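Local structure of type III effector XopAI (Xanthomonas citri, 6K93) at residues Q101-Q104 against R105-H108; Q148-A151 against Q152-W155; K161-T165 against E166-A170; H208-P211 against E212-Y216; V286-P289 against P290-F294. The protein is a plant-pathogen effector with a mono-ADP-ribosyltransferase fold that probably binds arginine-containing peptides. All coordinates share one frame; numbering follows the deposited sequence.

Interaction 1. Residues Q101-Q104 against R105-H108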
# COMPACT_ATOMS: atom_id res chain seq x y z
N GLN A 101 -13.90 -8.52 6.82
CA GLN A 101 -14.56 -8.54 5.52
C GLN A 101 -13.62 -8.06 4.41
O GLN A 101 -13.62 -8.61 3.30
CB GLN A 101 -15.82 -7.68 5.57
CG GLN A 101 -16.94 -8.35 6.39
CD GLN A 101 -18.13 -7.44 6.62
OE1 GLN A 101 -18.04 -6.22 6.50
NE2 GLN A 101 -19.27 -8.04 6.98
N LEU A 102 -12.80 -7.03 4.69
CA LEU A 102 -11.87 -6.58 3.66
C LEU A 102 -10.84 -7.66 3.33
O LEU A 102 -10.56 -7.93 2.16
CB LEU A 102 -11.18 -5.30 4.11
CG LEU A 102 -10.20 -4.73 3.08
CD1 LEU A 102 -10.81 -4.56 1.70
CD2 LEU A 102 -9.68 -3.39 3.58
N TRP A 103 -10.28 -8.31 4.35
CA TRP A 103 -9.29 -9.35 4.08
C TRP A 103 -9.90 -10.50 3.29
O TRP A 103 -9.27 -11.03 2.37
CB TRP A 103 -8.69 -9.86 5.40
CG TRP A 103 -7.71 -10.98 5.22
CD1 TRP A 103 -7.81 -12.23 5.76
CD2 TRP A 103 -6.52 -10.96 4.44
NE1 TRP A 103 -6.74 -12.99 5.38
CE2 TRP A 103 -5.93 -12.24 4.56
CE3 TRP A 103 -5.89 -9.99 3.65
CZ2 TRP A 103 -4.75 -12.58 3.92
CZ3 TRP A 103 -4.71 -10.33 3.02
CH2 TRP A 103 -4.16 -11.60 3.15
N GLN A 104 -11.14 -10.89 3.60
CA GLN A 104 -11.83 -11.92 2.81
C GLN A 104 -11.97 -11.47 1.35
O GLN A 104 -11.77 -12.27 0.42
CB GLN A 104 -13.20 -12.23 3.42
CG GLN A 104 -13.96 -13.43 2.85
CD GLN A 104 -15.29 -13.67 3.57
OE1 GLN A 104 -15.49 -13.19 4.69
NE2 GLN A 104 -16.20 -14.38 2.92
N ARG A 105 -12.31 -10.21 1.14
CA ARG A 105 -12.49 -9.68 -0.21
C ARG A 105 -11.17 -9.64 -0.97
O ARG A 105 -11.11 -9.98 -2.16
CB ARG A 105 -13.10 -8.29 -0.11
CG ARG A 105 -13.16 -7.49 -1.37
CD ARG A 105 -13.75 -6.13 -1.04
NE ARG A 105 -13.76 -5.20 -2.17
CZ ARG A 105 -13.97 -3.90 -2.05
NH1 ARG A 105 -14.22 -3.38 -0.85
NH2 ARG A 105 -13.95 -3.11 -3.12
N VAL A 106 -10.11 -9.20 -0.31
CA VAL A 106 -8.79 -9.19 -0.94
C VAL A 106 -8.43 -10.59 -1.44
O VAL A 106 -7.98 -10.76 -2.57
CB VAL A 106 -7.74 -8.66 0.06
CG1 VAL A 106 -6.35 -9.01 -0.43
CG2 VAL A 106 -7.94 -7.19 0.26
N GLN A 107 -8.63 -11.59 -0.59
CA GLN A 107 -8.26 -12.95 -0.98
C GLN A 107 -9.17 -13.47 -2.08
O GLN A 107 -8.70 -14.11 -3.02
CB GLN A 107 -8.31 -13.86 0.23
CG GLN A 107 -7.23 -13.58 1.21
CD GLN A 107 -7.35 -14.47 2.42
OE1 GLN A 107 -8.19 -14.23 3.29
NE2 GLN A 107 -6.53 -15.51 2.48
N HIS A 108 -10.46 -13.19 -1.98
CA HIS A 108 -11.40 -13.71 -2.95
C HIS A 108 -11.27 -13.02 -4.30
O HIS A 108 -11.25 -13.68 -5.35
CB HIS A 108 -12.83 -13.57 -2.43
CG HIS A 108 -13.86 -14.07 -3.38
ND1 HIS A 108 -14.47 -13.25 -4.31
CD2 HIS A 108 -14.41 -15.29 -3.55
CE1 HIS A 108 -15.35 -13.95 -5.00
NE2 HIS A 108 -15.33 -15.19 -4.56
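The carboxamide of Gln107 lies over one face of the indole of Trp103, which precedes it by one turn of helix 95-109. Trp103 carries CG anti to its backbone N (chi1 177°), which swings the indole outward beside its own carbonyl, where the next turn's Gln107 can reach its face. Gln107 takes the other choice, CG anti to the carbonyl carbon (chi1 -70°), and then runs straight on from CG, so that its chain crosses the indole. Its CG stands 3.9 Å from the centroid of the Trp103 six-membered ring and close to the ring normal, a CH-pi contact. Beyond it, amide and ring planes are 25° apart and stacked, with Gln107 CD 3.1 Å above the indole plane and displaced toward the rim. Gln107 OE1 is 2.8 Å from Trp103 NE1, yet it sits above the ring and not in line with the N-H, so this is a stacking contact and no hydrogen bond. Val106 touches both neighbours of the preceding turn: its CG1 reaches Trp103 CZ3 at 4.0 Å, while its CG2 meets Leu102 CD1 at 4.2 Å. Arg105 stretches away fully extended to a salt bridge with Glu119, and the Trp103 ring also has a cation-pi partner in Arg244. Beneath the side chains, Val106 N binds Leu102 O at 2.8 Å and Gln107 N binds Trp103 O at 3.1 Å. Leu102 and Val106 face Phe113 and helix 194-209. The whole is an i to i+4 aromatic-amide stack on a regular, amphipathic alpha-helix packed on the helical part of the molecule.

Interaction 2. Residues Q148-A151 against Q152-W155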
# COMPACT_ATOMS: atom_id res chain seq x y z
N GLN A 148 -5.69 16.67 -9.54
CA GLN A 148 -5.31 17.32 -10.79
C GLN A 148 -4.08 16.65 -11.40
O GLN A 148 -4.05 16.39 -12.61
CB GLN A 148 -5.05 18.81 -10.56
CG GLN A 148 -4.76 19.61 -11.82
CD GLN A 148 -5.90 19.62 -12.82
OE1 GLN A 148 -7.06 19.39 -12.48
NE2 GLN A 148 -5.57 19.87 -14.09
N ARG A 149 -3.07 16.36 -10.59
CA ARG A 149 -1.86 15.72 -11.10
C ARG A 149 -2.19 14.38 -11.75
O ARG A 149 -1.66 14.05 -12.82
CB ARG A 149 -0.83 15.54 -9.98
CG ARG A 149 0.38 14.70 -10.35
CD ARG A 149 1.39 14.57 -9.21
NE ARG A 149 2.63 13.91 -9.67
CZ ARG A 149 3.14 12.81 -9.13
NH1 ARG A 149 2.54 12.23 -8.11
NH2 ARG A 149 4.25 12.29 -9.63
N MET A 150 -3.04 13.59 -11.11
CA MET A 150 -3.32 12.25 -11.62
C MET A 150 -4.29 12.29 -12.81
O MET A 150 -4.15 11.47 -13.72
CB MET A 150 -3.85 11.37 -10.49
CG MET A 150 -2.80 11.14 -9.43
SD MET A 150 -1.26 10.52 -10.14
CE MET A 150 -0.33 10.16 -8.67
N ALA A 151 -5.25 13.21 -12.84
CA ALA A 151 -6.05 13.37 -14.05
C ALA A 151 -5.16 13.75 -15.23
O ALA A 151 -5.33 13.22 -16.34
CB ALA A 151 -7.14 14.41 -13.81
N GLN A 152 -4.21 14.66 -15.00
CA GLN A 152 -3.28 15.03 -16.05
C GLN A 152 -2.40 13.85 -16.44
O GLN A 152 -2.08 13.65 -17.61
CB GLN A 152 -2.41 16.20 -15.60
CG GLN A 152 -1.64 16.84 -16.74
CD GLN A 152 -2.55 17.45 -17.78
OE1 GLN A 152 -3.43 18.26 -17.47
NE2 GLN A 152 -2.34 17.07 -19.04
N MET A 153 -2.02 13.05 -15.46
CA MET A 153 -1.19 11.88 -15.74
C MET A 153 -1.92 10.88 -16.62
O MET A 153 -1.31 10.29 -17.52
CB MET A 153 -0.77 11.20 -14.44
CG MET A 153 0.24 10.12 -14.70
SD MET A 153 1.18 9.77 -13.22
CE MET A 153 1.85 11.37 -12.76
N LYS A 154 -3.20 10.66 -16.36
CA LYS A 154 -3.98 9.74 -17.19
C LYS A 154 -4.06 10.24 -18.62
O LYS A 154 -4.10 9.43 -19.56
CB LYS A 154 -5.37 9.57 -16.61
CG LYS A 154 -5.42 8.71 -15.35
CD LYS A 154 -6.68 9.00 -14.55
CE LYS A 154 -7.94 8.68 -15.35
NZ LYS A 154 -9.15 8.73 -14.49
N TRP A 155 -4.11 11.56 -18.80
CA TRP A 155 -4.16 12.13 -20.14
C TRP A 155 -2.83 12.00 -20.86
O TRP A 155 -2.78 11.68 -22.05
CB TRP A 155 -4.57 13.59 -20.04
CG TRP A 155 -4.65 14.30 -21.33
CD1 TRP A 155 -3.73 15.13 -21.88
CD2 TRP A 155 -5.75 14.25 -22.25
NE1 TRP A 155 -4.18 15.60 -23.10
CE2 TRP A 155 -5.42 15.07 -23.34
CE3 TRP A 155 -6.98 13.58 -22.24
CZ2 TRP A 155 -6.27 15.24 -24.42
CZ3 TRP A 155 -7.82 13.75 -23.32
CH2 TRP A 155 -7.47 14.57 -24.40
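This is side-chain packing between successive turns of one alpha-helix, Met150 and Arg149 against Met153, near the C-terminal end of helix 136-156 at the edge of the helical part of the fold. The two thioethers lie side by side, and Met150 SD approaches Met153 SD to 4.0 Å. They get there by different routes. Met150 has CG anti to the carbonyl carbon and bends at chi2, whereas Met153 has CG anti to the backbone N (chi1 -171°) and turns only at its last torsion, chi3 -56°. That final bend turns its methyl over the Arg149 guanidinium. Met153 CE rests 3.8 Å above the plane of the Arg149 guanidinium, offset toward the rim, and is 4.1 Å from both NE and NH2 of that arginine. Arg149 itself is extended from CG to NE and runs alongside the methionine; its NH1 is hydrogen-bonded to Gln172 OE1 and to Phe277 O, which holds the flat group for the methyl to lie on. Lys154 drapes its aliphatic part past the Met150 carbonyl, CG being 3.4 Å from Met150 O, before NZ leaves for Met163 O and Thr165 OG1. The backbone underneath is regular: Met153 N donates to Arg149 O at 2.8 Å and Lys154 N to Met150 O at 2.9 Å. The chemistry is thus divided, with polarisable sulfur and methyl groups making dispersion contacts along the helix and over the arginine's flat face, while the cationic ends of Arg149 and Lys154 are committed to hydrogen bonds with following parts of the chain.

Interaction 3. Residues K161-T165 against E166-A170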
# COMPACT_ATOMS: atom_id res chain seq x y z
N LYS A 161 -5.70 5.36 -18.78
CA LYS A 161 -6.97 6.06 -18.88
C LYS A 161 -8.13 5.33 -18.21
O LYS A 161 -9.16 5.96 -17.94
CB LYS A 161 -7.31 6.33 -20.36
CG LYS A 161 -7.74 5.11 -21.16
CD LYS A 161 -7.98 5.54 -22.63
CE LYS A 161 -8.70 4.48 -23.43
NZ LYS A 161 -8.60 4.73 -24.89
N TYR A 162 -7.99 4.04 -17.92
CA TYR A 162 -9.03 3.31 -17.22
C TYR A 162 -8.87 3.37 -15.71
O TYR A 162 -9.79 2.93 -15.00
CB TYR A 162 -9.06 1.86 -17.69
CG TYR A 162 -9.21 1.75 -19.18
CD1 TYR A 162 -10.38 2.14 -19.80
CD2 TYR A 162 -8.16 1.30 -19.95
CE1 TYR A 162 -10.50 2.06 -21.17
CE2 TYR A 162 -8.28 1.23 -21.31
CZ TYR A 162 -9.46 1.62 -21.91
OH TYR A 162 -9.57 1.54 -23.28
N MET A 163 -7.75 3.88 -15.22
CA MET A 163 -7.54 4.00 -13.79
C MET A 163 -8.50 5.01 -13.19
O MET A 163 -8.76 6.05 -13.79
CB MET A 163 -6.11 4.45 -13.49
CG MET A 163 -5.04 3.54 -14.00
SD MET A 163 -5.03 1.95 -13.20
CE MET A 163 -4.52 2.35 -11.50
N ALA A 164 -8.99 4.71 -11.99
CA ALA A 164 -9.73 5.70 -11.22
C ALA A 164 -8.75 6.72 -10.67
O ALA A 164 -7.72 6.35 -10.13
CB ALA A 164 -10.50 5.04 -10.09
N THR A 165 -9.06 8.01 -10.81
CA THR A 165 -8.10 9.02 -10.40
C THR A 165 -7.76 8.89 -8.92
O THR A 165 -6.59 9.06 -8.54
CB THR A 165 -8.66 10.41 -10.70
OG1 THR A 165 -9.03 10.46 -12.07
CG2 THR A 165 -7.64 11.49 -10.42
N GLU A 166 -8.76 8.62 -8.07
CA GLU A 166 -8.49 8.50 -6.65
C GLU A 166 -7.61 7.29 -6.33
O GLU A 166 -6.88 7.29 -5.35
CB GLU A 166 -9.80 8.38 -5.87
CG GLU A 166 -10.71 9.59 -5.99
CD GLU A 166 -11.66 9.52 -7.18
OE1 GLU A 166 -11.49 8.70 -8.09
OE2 GLU A 166 -12.63 10.32 -7.17
N ASP A 167 -7.68 6.22 -7.13
CA ASP A 167 -6.78 5.10 -6.90
C ASP A 167 -5.33 5.51 -7.16
O ASP A 167 -4.43 5.13 -6.41
CB ASP A 167 -7.15 3.92 -7.80
CG ASP A 167 -8.41 3.21 -7.36
OD1 ASP A 167 -8.98 3.46 -6.26
OD2 ASP A 167 -8.87 2.36 -8.16
N LEU A 168 -5.09 6.28 -8.23
CA LEU A 168 -3.75 6.80 -8.47
C LEU A 168 -3.32 7.76 -7.36
O LEU A 168 -2.16 7.74 -6.92
CB LEU A 168 -3.69 7.50 -9.82
CG LEU A 168 -3.82 6.63 -11.08
CD1 LEU A 168 -3.78 7.48 -12.34
CD2 LEU A 168 -2.73 5.57 -11.11
N VAL A 169 -4.25 8.57 -6.86
CA VAL A 169 -3.93 9.44 -5.72
C VAL A 169 -3.51 8.61 -4.51
O VAL A 169 -2.59 8.98 -3.78
CB VAL A 169 -5.13 10.35 -5.39
CG1 VAL A 169 -4.92 11.07 -4.06
CG2 VAL A 169 -5.37 11.36 -6.50
N ALA A 170 -4.14 7.46 -4.31
CA ALA A 170 -3.75 6.58 -3.21
C ALA A 170 -2.30 6.13 -3.33
O ALA A 170 -1.60 6.00 -2.32
CB ALA A 170 -4.70 5.36 -3.14
O HOH W 1 -8.15 2.12 -10.79
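Met163 has CG anti to its carbonyl carbon (chi1 -59°) and then bends at both chi2 and chi3, a curl that carries its methyl round to Leu168. Leu168 has the same first torsion but continues straight (chi2 178°), and the two side chains cross at about a right angle. Met163 CE touches Leu168 CD2 at 3.7 Å, while Met163 CB lies 4.0 Å from both CG and CD1 of the leucine. Ala164 occupies the N-cap position of helix 165-174, with a side chain that offers no capping oxygen. Its carbonyl opens the helical bonding: Leu168 N donates to Ala164 O at 3.2 Å, nearly straight at 162°, and Asp167 N adds a weak, strongly bent bond to the same oxygen. The next bond in the series is Val169 N to Thr165 O at 2.9 Å. A water accepts from Ala164 N and donates to Asp167 OD2 at 2.7 Å, bridging the last non-helical amide to a carboxylate of the first turn, and the Ala164 CB packs 3.7 Å from Asp167 OD2. That carboxylate is buried but well supplied, since OD1 is hydrogen-bonded to Ser115 OG of the loop before helix 117-128 and OD2 also to Ser205 OG of helix 194-209.

Interaction 4. Residues H208-P211 against E212-Y216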
# COMPACT_ATOMS: atom_id res chain seq x y z
N HIS A 208 -3.93 -3.49 -8.46
CA HIS A 208 -4.46 -4.54 -9.31
C HIS A 208 -5.06 -4.02 -10.60
O HIS A 208 -5.34 -4.82 -11.49
CB HIS A 208 -5.50 -5.35 -8.53
CG HIS A 208 -4.91 -6.27 -7.51
ND1 HIS A 208 -3.95 -7.21 -7.84
CD2 HIS A 208 -5.12 -6.39 -6.18
CE1 HIS A 208 -3.61 -7.87 -6.75
NE2 HIS A 208 -4.30 -7.39 -5.73
N SER A 209 -5.24 -2.71 -10.74
CA SER A 209 -5.77 -2.17 -11.98
C SER A 209 -4.69 -1.58 -12.88
O SER A 209 -4.94 -1.44 -14.08
CB SER A 209 -6.85 -1.13 -11.68
OG SER A 209 -6.40 -0.06 -10.93
N LEU A 210 -3.49 -1.28 -12.35
CA LEU A 210 -2.40 -0.83 -13.21
C LEU A 210 -2.17 -1.84 -14.32
O LEU A 210 -2.19 -3.05 -14.06
CB LEU A 210 -1.10 -0.66 -12.43
CG LEU A 210 -0.96 0.64 -11.63
CD1 LEU A 210 0.25 0.61 -10.74
CD2 LEU A 210 -0.94 1.89 -12.53
N PRO A 211 -1.92 -1.40 -15.55
CA PRO A 211 -1.67 -2.37 -16.62
C PRO A 211 -0.36 -3.12 -16.42
O PRO A 211 0.53 -2.71 -15.65
CB PRO A 211 -1.65 -1.52 -17.90
CG PRO A 211 -1.51 -0.10 -17.45
CD PRO A 211 -1.99 -0.01 -16.02
N GLU A 212 -0.24 -4.24 -17.15
CA GLU A 212 0.84 -5.18 -16.90
C GLU A 212 2.21 -4.60 -17.21
O GLU A 212 3.22 -5.06 -16.65
CB GLU A 212 0.60 -6.46 -17.70
CG GLU A 212 1.71 -7.50 -17.66
CD GLU A 212 2.05 -8.04 -16.28
OE1 GLU A 212 1.36 -7.74 -15.28
OE2 GLU A 212 3.03 -8.80 -16.20
N GLU A 213 2.30 -3.57 -18.04
CA GLU A 213 3.61 -2.97 -18.27
C GLU A 213 4.19 -2.30 -17.03
O GLU A 213 5.38 -2.01 -17.01
CB GLU A 213 3.53 -1.98 -19.44
CG GLU A 213 2.46 -0.92 -19.29
CD GLU A 213 1.20 -1.23 -20.09
OE1 GLU A 213 0.73 -2.39 -20.07
OE2 GLU A 213 0.67 -0.29 -20.72
N TYR A 214 3.37 -2.06 -15.99
CA TYR A 214 3.87 -1.54 -14.73
C TYR A 214 4.40 -2.63 -13.81
O TYR A 214 5.01 -2.30 -12.79
CB TYR A 214 2.76 -0.75 -14.00
CG TYR A 214 2.56 0.60 -14.64
CD1 TYR A 214 1.82 0.73 -15.81
CD2 TYR A 214 3.15 1.75 -14.11
CE1 TYR A 214 1.66 1.97 -16.43
CE2 TYR A 214 3.00 2.97 -14.73
CZ TYR A 214 2.25 3.08 -15.87
OH TYR A 214 2.12 4.31 -16.47
N SER A 215 4.24 -3.91 -14.15
CA SER A 215 4.83 -4.97 -13.35
C SER A 215 6.34 -4.99 -13.53
O SER A 215 6.85 -4.80 -14.64
CB SER A 215 4.27 -6.33 -13.77
OG SER A 215 2.91 -6.45 -13.42
N TYR A 216 7.04 -5.27 -12.44
CA TYR A 216 8.48 -5.41 -12.45
C TYR A 216 8.85 -6.88 -12.34
O TYR A 216 8.39 -7.57 -11.41
CB TYR A 216 9.12 -4.65 -11.30
CG TYR A 216 10.63 -4.68 -11.40
CD1 TYR A 216 11.28 -4.06 -12.45
CD2 TYR A 216 11.39 -5.38 -10.48
CE1 TYR A 216 12.64 -4.10 -12.55
CE2 TYR A 216 12.76 -5.43 -10.57
CZ TYR A 216 13.38 -4.78 -11.61
OH TYR A 216 14.74 -4.85 -11.74
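Pro211 lays its ring alongside the Tyr214 phenol, the two side chains pointing the same way, with Pro211 CG 3.8 Å from Tyr214 CD1 and 3.9 Å from Tyr214 CE1. Leu210 covers one face of the same aromatic ring: its CD2 stands 4.2 Å above the plane, over the centre. Tyr214 reaches this position with CG anti to the carbonyl carbon (chi1 -76°), and its hydroxyl goes on to a hydrogen bond with Glu159. The turn beneath is a short 3-10 segment, 212-214, following helix 194-209. Tyr214 N donates to Pro211 O at 2.9 Å, a fairly straight bond in which the donor stands above the carbonyl plane, well off the lone pairs. The same Pro211 oxygen lies at the edge of the Tyr214 ring, near its plane. Glu213 also curls back to the proline: chi1 of 54° sets CG between the backbone N and the carbonyl carbon, and its OE1 comes within 3.3 Å of Pro211 CB. Just after the 3-10 segment, Ser215 OG donates to Glu212 OE1 at 2.7 Å, meeting the oxygen from above the carboxylate plane, and the same hydroxyl is also hydrogen-bonded to Lys272 NZ. The turn therefore combines apolar contact of leucine and proline around a tyrosine with a serine joining a carboxylate to a lysine; the ammonium group probably helps offset the charge of Glu212.

Interaction 5. Residues V286-P289 against P290-F294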
# COMPACT_ATOMS: atom_id res chain seq x y z
N VAL A 286 8.72 -0.46 -5.75
CA VAL A 286 7.81 -1.52 -6.17
C VAL A 286 6.96 -1.88 -4.96
O VAL A 286 7.50 -2.05 -3.87
CB VAL A 286 8.56 -2.76 -6.69
CG1 VAL A 286 7.66 -3.93 -6.92
CG2 VAL A 286 9.32 -2.38 -7.98
N LEU A 287 5.65 -1.95 -5.13
CA LEU A 287 4.73 -2.13 -4.01
C LEU A 287 3.87 -3.35 -4.27
O LEU A 287 3.29 -3.49 -5.35
CB LEU A 287 3.88 -0.89 -3.82
CG LEU A 287 3.00 -0.94 -2.59
CD1 LEU A 287 3.79 -1.04 -1.31
CD2 LEU A 287 2.10 0.28 -2.55
N PHE A 288 3.82 -4.23 -3.28
CA PHE A 288 2.96 -5.41 -3.32
C PHE A 288 1.77 -5.24 -2.38
O PHE A 288 1.95 -4.77 -1.25
CB PHE A 288 3.72 -6.68 -2.90
CG PHE A 288 4.97 -6.99 -3.69
CD1 PHE A 288 6.18 -6.49 -3.29
CD2 PHE A 288 4.92 -7.86 -4.77
CE1 PHE A 288 7.35 -6.82 -3.96
CE2 PHE A 288 6.08 -8.18 -5.44
CZ PHE A 288 7.28 -7.67 -5.04
N PRO A 289 0.58 -5.65 -2.79
CA PRO A 289 -0.58 -5.50 -1.93
C PRO A 289 -0.69 -6.63 -0.93
O PRO A 289 -0.16 -7.73 -1.16
CB PRO A 289 -1.75 -5.54 -2.91
CG PRO A 289 -1.26 -6.42 -4.02
CD PRO A 289 0.22 -6.13 -4.15
N PRO A 290 -1.41 -6.42 0.18
CA PRO A 290 -1.86 -7.56 0.99
C PRO A 290 -2.46 -8.62 0.09
O PRO A 290 -3.15 -8.30 -0.88
CB PRO A 290 -2.89 -6.94 1.94
CG PRO A 290 -2.44 -5.47 2.05
CD PRO A 290 -1.97 -5.14 0.67
N GLY A 291 -2.19 -9.87 0.42
CA GLY A 291 -2.62 -10.99 -0.38
C GLY A 291 -1.55 -11.55 -1.29
O GLY A 291 -1.72 -12.67 -1.81
N THR A 292 -0.47 -10.82 -1.51
CA THR A 292 0.65 -11.32 -2.28
C THR A 292 1.23 -12.55 -1.59
O THR A 292 1.33 -12.60 -0.36
CB THR A 292 1.71 -10.23 -2.43
OG1 THR A 292 1.16 -9.12 -3.14
CG2 THR A 292 2.91 -10.75 -3.21
N ARG A 293 1.58 -13.55 -2.39
CA ARG A 293 2.15 -14.80 -1.91
C ARG A 293 3.60 -14.89 -2.31
O ARG A 293 3.96 -14.63 -3.47
CB ARG A 293 1.36 -16.00 -2.46
CG ARG A 293 -0.02 -16.09 -1.85
CD ARG A 293 -1.03 -16.75 -2.75
NE ARG A 293 -0.58 -18.04 -3.27
CZ ARG A 293 -0.51 -19.17 -2.56
NH1 ARG A 293 -0.85 -19.19 -1.27
NH2 ARG A 293 -0.09 -20.27 -3.15
N PHE A 294 4.45 -15.26 -1.36
CA PHE A 294 5.87 -15.44 -1.61
C PHE A 294 6.32 -16.81 -1.15
O PHE A 294 6.07 -17.19 0.01
CB PHE A 294 6.72 -14.39 -0.86
CG PHE A 294 6.52 -12.97 -1.31
CD1 PHE A 294 7.18 -12.47 -2.42
CD2 PHE A 294 5.75 -12.11 -0.55
CE1 PHE A 294 7.02 -11.14 -2.79
CE2 PHE A 294 5.58 -10.79 -0.91
CZ PHE A 294 6.23 -10.32 -2.04
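Phe288 CB lies 3.5 Å from Thr292 OG1, where the chain turns between strands 285-288 and 293-301. From CB the side chain goes to a ring covered on one face by the tip of Phe294: CG is 3.9 Å from Phe294 CZ, and CD2 is as close to that atom while also meeting Thr292 CG2. At the far end, Phe288 CZ and CE2 each approach Phe294 CE1 to 4.1 Å. Phe294 CZ thus stands over the centre of the Phe288 ring, an edge-to-face (T-shaped) pair with planes at 75°. The link is a type II beta turn from Pro289 to Thr292, with Gly291 at the third position, where its positive phi suits a residue lacking CB. Pro289 O accepts twice, from Thr292 N at 3.1 Å and from Thr292 OG1 at 2.8 Å, the hydroxyl lying in the carbonyl plane on a lone pair. The threonine, with OG1 anti to its carbonyl carbon (chi1 -62°), turns that hydroxyl back to the proline and its methyl to Phe288. Two bonds to one carbonyl oxygen fix the turn, and the buried threonine hydroxyl spends its proton within it, beside an aromatic pair that the threonine methyl also touches.

All five contacts are local and follow one another along the chain, so none nests within or crosses another. Interactions 1 and 2 lie within single helices, 95-109 and 136-156, their centres about 29 Å apart. Interaction 3 starts the next helix, 165-174, and touches interaction 2 through Lys154, which reaches forward to Met163 and Thr165 at the end of the intervening loop. Interaction 4 leads helix 194-209 out toward strand 218-224, and the methyl of Met163 joins it to interaction 3. Interaction 5 turns the chain from the three-stranded sheet into the five-stranded one; it meets interaction 4 at His208 and Pro289, and interaction 1 where Trp103 and Val106 pack on Pro290 and Gly291, tying helices to sheets.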